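Local coordinates for protein cytochrome P450 113A1 (Saccharopolyspora erythraea, PDB 2JJN) that hydroxylates erythromycin D at C-12 of its macrolactone ring, using heme b, molecular oxygen and NADPH, to give erythromycin C in antibiotic biosynthesis, at residues Asp113-Ile118 / Asn363-Glu368; Arg119-Ser124 / Phe141-Thr146. The protein carries 2 engineered substitutions. All coordinates share one frame; numbering follows the deposited sequence.

Helix 115-127 shows how one short helix can serve two partners with two different faces. Along the chain its segments 113-118 and 119-124 come first and adjoin, followed by 141-146 and, much later, by 363-368, so contact 2 is nested inside the long loop that contact 1 closes. The centres of the two contacts lie about 8 Å apart. Contact 1 joins the helix to helix 356-374, contact 2 to helix 142-152, and all three belong to the helical core of the P450 fold, so helices far apart in sequence are joined into one bundle. Arg119 ties the two contacts together: its NH2 lies 2.8 Å from Glu368 OE1 in a salt bridge, while its backbone packs on Val365.

Contact 1: Asp113-Ile118 / Asn363-Glu368; sequences DLEPRI and NRVALE
A salt-bridge network of Glu115, Arg364 and Glu368 spans the outer side of this helix-helix contact, with an apolar pair packed beside it. The Glu115 chain runs out extended, CG anti to the backbone N (chi1 176°), and its carboxylate meets the Arg364 guanidinium at the edge. OE1 of Glu115 lies near the guanidinium plane, 3.2 Å from Arg364 NH2. The same NH2 gives Glu115 OE2 a weak hydrogen bond of 3.3 Å. Because the carboxylate and guanidinium planes stand 80° apart, this is no flat, two-bond pairing. A water completes the bridge, donating to Glu115 OE2 at 2.6 Å and accepting from Arg364 NH1. Glu115 OE2 also forms a salt bridge with Arg119, one helical turn further along.

The two helices, 115-127 and 356-374, correspond to helices D and L of the P450 fold, members of its four-helix bundle with E and I; helix L follows the loop bearing the heme ligand Cys353. On helix 356-374, a bend at chi3 (68°) turns the Arg364 guanidinium so that NH1 can reach Glu368, one turn on. The bond from Arg364 NH1 to Glu368 OE2 is 2.8 Å long, lies nearly in the guanidinium plane and uses the syn side of the carboxylate. With both amino groups engaged, rotation of the guanidinium should be restricted. Arg364 and Arg119, each paired with both glutamates, probably offset the repulsion between the two carboxylates.

Next to the charges, Ile118 and Val365 close the buried side. Ile118 CG2 rests 3.8 Å from Val365 CG1 and equally near Val365 CB, while the other Val365 branch, CG2, lies 4.2 Å from the aliphatic CG of Glu115.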
loop_
_atom_site.group_PDB
_atom_site.type_symbol
_atom_site.label_atom_id
_atom_site.label_comp_id
_atom_site.label_asym_id
_atom_site.label_seq_id
_atom_site.Cartn_x
_atom_site.Cartn_y
_atom_site.Cartn_z
ATOM N N ASP A 113 -20.364 0.816 -4.031
ATOM C CA ASP A 113 -21.091 1.985 -4.560
ATOM C C ASP A 113 -20.189 3.049 -5.212
ATOM O O ASP A 113 -20.692 3.940 -5.935
ATOM C CB ASP A 113 -21.886 2.643 -3.435
ATOM C CG ASP A 113 -23.189 1.902 -3.127
ATOM O OD1 ASP A 113 -23.591 0.941 -3.833
ATOM O OD2 ASP A 113 -23.816 2.327 -2.126
ATOM N N LEU A 114 -18.876 2.978 -4.937
ATOM C CA LEU A 114 -17.949 3.933 -5.519
ATOM C C LEU A 114 -17.643 3.668 -7.001
ATOM O O LEU A 114 -17.045 4.516 -7.637
ATOM C CB LEU A 114 -16.629 3.958 -4.752
ATOM C CG LEU A 114 -16.717 4.540 -3.323
ATOM C CD1 LEU A 114 -15.450 4.290 -2.544
ATOM C CD2 LEU A 114 -17.055 6.010 -3.306
ATOM N N GLU A 115 -18.010 2.503 -7.512
ATOM C CA GLU A 115 -17.556 2.118 -8.854
ATOM C C GLU A 115 -17.872 3.174 -9.926
ATOM O O GLU A 115 -16.974 3.585 -10.675
ATOM C CB GLU A 115 -18.052 0.725 -9.288
ATOM C CG GLU A 115 -17.639 0.399 -10.702
ATOM C CD GLU A 115 -17.925 -1.038 -11.106
ATOM O OE1 GLU A 115 -18.407 -1.811 -10.250
ATOM O OE2 GLU A 115 -17.699 -1.392 -12.289
ATOM N N PRO A 116 -19.131 3.573 -10.060
ATOM C CA PRO A 116 -19.402 4.582 -11.091
ATOM C C PRO A 116 -18.562 5.860 -10.946
ATOM O O PRO A 116 -18.037 6.412 -11.975
ATOM C CB PRO A 116 -20.904 4.867 -10.926
ATOM C CG PRO A 116 -21.466 3.626 -10.275
ATOM C CD PRO A 116 -20.344 3.179 -9.324
ATOM N N ARG A 117 -18.394 6.372 -9.720
ATOM C CA ARG A 117 -17.558 7.590 -9.556
ATOM C C ARG A 117 -16.071 7.331 -9.913
ATOM O O ARG A 117 -15.386 8.180 -10.502
ATOM C CB ARG A 117 -17.701 8.206 -8.138
ATOM C CG ARG A 117 -16.814 9.413 -7.940
ATOM C CD ARG A 117 -17.211 10.584 -8.818
ATOM N NE ARG A 117 -16.461 11.776 -8.413
ATOM C CZ ARG A 117 -16.127 12.781 -9.217
ATOM N NH1 ARG A 117 -16.520 12.784 -10.492
ATOM N NH2 ARG A 117 -15.408 13.797 -8.741
ATOM N N ILE A 118 -15.573 6.154 -9.514
ATOM C CA ILE A 118 -14.217 5.786 -9.844
ATOM C C ILE A 118 -14.048 5.784 -11.382
ATOM O O ILE A 118 -13.055 6.284 -11.914
ATOM C CB ILE A 118 -13.833 4.400 -9.295
ATOM C CG1 ILE A 118 -13.791 4.464 -7.748
ATOM C CG2 ILE A 118 -12.465 3.976 -9.814
ATOM C CD1 ILE A 118 -13.768 3.060 -7.080
ATOM N N ASN A 363 -8.156 -0.369 -9.061
ATOM C CA ASN A 363 -7.164 -0.768 -10.068
ATOM C C ASN A 363 -7.824 -1.565 -11.207
ATOM O O ASN A 363 -7.377 -1.473 -12.376
ATOM C CB ASN A 363 -6.013 -1.528 -9.386
ATOM C CG ASN A 363 -5.081 -0.583 -8.745
ATOM O OD1 ASN A 363 -4.189 -0.060 -9.420
ATOM N ND2 ASN A 363 -5.302 -0.298 -7.469
ATOM N N ARG A 364 -8.911 -2.298 -10.935
ATOM C CA ARG A 364 -9.662 -2.945 -12.005
ATOM C C ARG A 364 -10.195 -1.869 -12.943
ATOM O O ARG A 364 -10.035 -1.946 -14.174
ATOM C CB ARG A 364 -10.847 -3.740 -11.433
ATOM C CG ARG A 364 -11.727 -4.276 -12.568
ATOM C CD ARG A 364 -12.807 -5.242 -12.033
ATOM N NE ARG A 364 -13.844 -4.623 -11.202
ATOM C CZ ARG A 364 -14.962 -4.041 -11.660
ATOM N NH1 ARG A 364 -15.164 -3.851 -12.971
ATOM N NH2 ARG A 364 -15.916 -3.665 -10.791
ATOM N N VAL A 365 -10.883 -0.902 -12.354
ATOM C CA VAL A 365 -11.517 0.126 -13.175
ATOM C C VAL A 365 -10.464 0.908 -13.948
ATOM O O VAL A 365 -10.609 1.157 -15.142
ATOM C CB VAL A 365 -12.402 1.056 -12.321
ATOM C CG1 VAL A 365 -12.917 2.211 -13.175
ATOM C CG2 VAL A 365 -13.587 0.285 -11.746
ATOM N N ALA A 366 -9.373 1.256 -13.282
ATOM C CA ALA A 366 -8.333 2.000 -13.984
ATOM C C ALA A 366 -7.772 1.205 -15.173
ATOM O O ALA A 366 -7.576 1.780 -16.288
ATOM C CB ALA A 366 -7.205 2.367 -13.020
ATOM N N LEU A 367 -7.477 -0.079 -14.973
ATOM C CA LEU A 367 -6.955 -0.841 -16.097
ATOM C C LEU A 367 -8.013 -1.025 -17.218
ATOM O O LEU A 367 -7.675 -0.900 -18.425
ATOM C CB LEU A 367 -6.408 -2.180 -15.626
ATOM C CG LEU A 367 -5.754 -3.052 -16.716
ATOM C CD1 LEU A 367 -4.647 -2.262 -17.388
ATOM C CD2 LEU A 367 -5.161 -4.323 -16.070
ATOM N N GLU A 368 -9.262 -1.241 -16.810
ATOM C CA GLU A 368 -10.334 -1.291 -17.804
ATOM C C GLU A 368 -10.352 -0.051 -18.670
ATOM O O GLU A 368 -10.528 -0.134 -19.896
ATOM C CB GLU A 368 -11.683 -1.449 -17.120
ATOM C CG GLU A 368 -11.897 -2.865 -16.527
ATOM C CD GLU A 368 -13.192 -2.931 -15.705
ATOM O OE1 GLU A 368 -13.800 -1.870 -15.409
ATOM O OE2 GLU A 368 -13.599 -4.052 -15.305
HETATM O O HOH W 1 -17.945 -3.442 -13.845
#

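Contact 2: Arg119-Ser124 / Phe141-Thr146; sequences RDVTRS and FPLPVT
Val121 and Thr122 meet Leu143 and Thr146 where helices 115-127 and 142-152, helices D and E of the P450 four-helix bundle, pack roughly antiparallel. The axes of the two short segments approach to 10.1 Å, with their directions 150° apart, and the contact is buried and made by side chains, with no hydrogen bond across it.

Apolar contacts dominate. Leu143 reaches with its CD1 branch to Val121, coming within 3.7 Å of CG1. One turn along helix 142-152, Thr146 presents its methyl rather than its hydroxyl: CG2 meets Val121 CG2 tip to tip at 4.1 Å. The two branches of Val121 are therefore shared between two partners on successive turns, CG1 for Leu143 and CG2 for Thr146.

The polar element is Thr122, whose hydroxyl is satisfied within its own helix. With OG1 beside the backbone N (chi1 -66°), it is hydrogen-bonded to the carbonyl oxygen of Ile118, one turn back. With that bond made, the polar atom can probably sit against hydrocarbon at little cost: Thr122 OG1 lies 3.4 Å from Leu143 CD1 and 3.5 Å from Leu143 CD2, touching both methyls of the fork.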
loop_
_atom_site.group_PDB
_atom_site.type_symbol
_atom_site.label_atom_id
_atom_site.label_comp_id
_atom_site.label_asym_id
_atom_site.label_seq_id
_atom_site.Cartn_x
_atom_site.Cartn_y
_atom_site.Cartn_z
ATOM N N ARG A 119 -15.006 5.192 -12.055
ATOM C CA ARG A 119 -14.969 5.105 -13.514
ATOM C C ARG A 119 -15.064 6.492 -14.156
ATOM O O ARG A 119 -14.346 6.810 -15.102
ATOM C CB ARG A 119 -16.050 4.185 -14.037
ATOM C CG ARG A 119 -15.796 3.826 -15.540
ATOM C CD ARG A 119 -16.830 2.797 -16.016
ATOM N NE ARG A 119 -16.828 1.598 -15.190
ATOM C CZ ARG A 119 -15.884 0.640 -15.254
ATOM N NH1 ARG A 119 -14.832 0.725 -16.107
ATOM N NH2 ARG A 119 -16.028 -0.448 -14.478
ATOM N N ASP A 120 -15.949 7.324 -13.639
ATOM C CA ASP A 120 -16.127 8.692 -14.137
ATOM C C ASP A 120 -14.855 9.518 -14.019
ATOM O O ASP A 120 -14.406 10.144 -14.966
ATOM C CB ASP A 120 -17.247 9.326 -13.295
ATOM C CG ASP A 120 -17.534 10.758 -13.692
ATOM O OD1 ASP A 120 -17.844 10.963 -14.874
ATOM O OD2 ASP A 120 -17.528 11.671 -12.820
ATOM N N VAL A 121 -14.265 9.555 -12.824
ATOM C CA VAL A 121 -13.014 10.293 -12.610
ATOM C C VAL A 121 -11.926 9.762 -13.518
ATOM O O VAL A 121 -11.239 10.530 -14.178
ATOM C CB VAL A 121 -12.586 10.160 -11.110
ATOM C CG1 VAL A 121 -11.148 10.683 -10.914
ATOM C CG2 VAL A 121 -13.575 10.909 -10.210
ATOM N N THR A 122 -11.782 8.440 -13.602
ATOM C CA THR A 122 -10.726 7.832 -14.439
ATOM C C THR A 122 -10.903 8.187 -15.897
ATOM O O THR A 122 -9.965 8.649 -16.566
ATOM C CB THR A 122 -10.766 6.331 -14.270
ATOM O OG1 THR A 122 -10.404 6.000 -12.909
ATOM C CG2 THR A 122 -9.793 5.639 -15.203
ATOM N N ARG A 123 -12.125 8.038 -16.381
ATOM C CA ARG A 123 -12.395 8.283 -17.810
ATOM C C ARG A 123 -12.166 9.738 -18.173
ATOM O O ARG A 123 -11.587 10.047 -19.242
ATOM C CB ARG A 123 -13.832 7.893 -18.138
ATOM C CG ARG A 123 -14.072 7.861 -19.637
ATOM C CD ARG A 123 -15.370 7.171 -19.967
ATOM N NE ARG A 123 -15.324 5.742 -19.675
ATOM C CZ ARG A 123 -16.353 4.903 -19.861
ATOM N NH1 ARG A 123 -17.508 5.373 -20.352
ATOM N NH2 ARG A 123 -16.287 3.614 -19.547
ATOM N N SER A 124 -12.575 10.655 -17.288
ATOM C CA SER A 124 -12.355 12.083 -17.553
ATOM C C SER A 124 -10.915 12.496 -17.494
ATOM O O SER A 124 -10.470 13.275 -18.345
ATOM C CB SER A 124 -13.167 12.895 -16.572
ATOM O OG SER A 124 -14.550 12.800 -16.902
ATOM N N PHE A 141 -1.858 9.113 -9.379
ATOM C CA PHE A 141 -1.795 9.919 -8.155
ATOM C C PHE A 141 -3.158 10.533 -7.841
ATOM O O PHE A 141 -3.696 10.292 -6.724
ATOM C CB PHE A 141 -0.701 10.994 -8.226
ATOM C CG PHE A 141 -0.539 11.756 -6.941
ATOM C CD1 PHE A 141 0.396 11.321 -5.993
ATOM C CD2 PHE A 141 -1.330 12.872 -6.681
ATOM C CE1 PHE A 141 0.561 12.037 -4.795
ATOM C CE2 PHE A 141 -1.200 13.594 -5.475
ATOM C CZ PHE A 141 -0.253 13.157 -4.544
ATOM N N PRO A 142 -3.778 11.296 -8.772
ATOM C CA PRO A 142 -5.056 11.940 -8.418
ATOM C C PRO A 142 -6.244 11.006 -8.129
ATOM O O PRO A 142 -7.111 11.342 -7.314
ATOM C CB PRO A 142 -5.395 12.816 -9.610
ATOM C CG PRO A 142 -4.403 12.471 -10.698
ATOM C CD PRO A 142 -3.304 11.670 -10.128
ATOM N N LEU A 143 -6.335 9.886 -8.834
ATOM C CA LEU A 143 -7.521 9.058 -8.683
ATOM C C LEU A 143 -7.782 8.647 -7.242
ATOM O O LEU A 143 -8.872 8.962 -6.750
ATOM C CB LEU A 143 -7.471 7.843 -9.637
ATOM C CG LEU A 143 -8.587 6.833 -9.397
ATOM C CD1 LEU A 143 -10.003 7.391 -9.781
ATOM C CD2 LEU A 143 -8.241 5.578 -10.218
ATOM N N PRO A 144 -6.828 7.950 -6.571
ATOM C CA PRO A 144 -7.145 7.465 -5.217
ATOM C C PRO A 144 -7.400 8.588 -4.233
ATOM O O PRO A 144 -8.245 8.406 -3.316
ATOM C CB PRO A 144 -5.914 6.643 -4.791
ATOM C CG PRO A 144 -4.912 6.770 -5.911
ATOM C CD PRO A 144 -5.455 7.592 -7.006
ATOM N N VAL A 145 -6.688 9.710 -4.392
ATOM C CA VAL A 145 -6.899 10.913 -3.533
ATOM C C VAL A 145 -8.345 11.425 -3.665
ATOM O O VAL A 145 -9.023 11.733 -2.658
ATOM C CB VAL A 145 -5.947 12.158 -3.851
ATOM C CG1 VAL A 145 -4.543 11.828 -3.815
ATOM C CG2 VAL A 145 -6.295 12.870 -5.134
ATOM N N THR A 146 -8.791 11.547 -4.913
ATOM C CA THR A 146 -10.085 12.115 -5.223
ATOM C C THR A 146 -11.139 11.215 -4.641
ATOM O O THR A 146 -12.079 11.695 -3.973
ATOM C CB THR A 146 -10.255 12.285 -6.761
ATOM O OG1 THR A 146 -9.349 13.312 -7.172
ATOM C CG2 THR A 146 -11.664 12.729 -7.112
#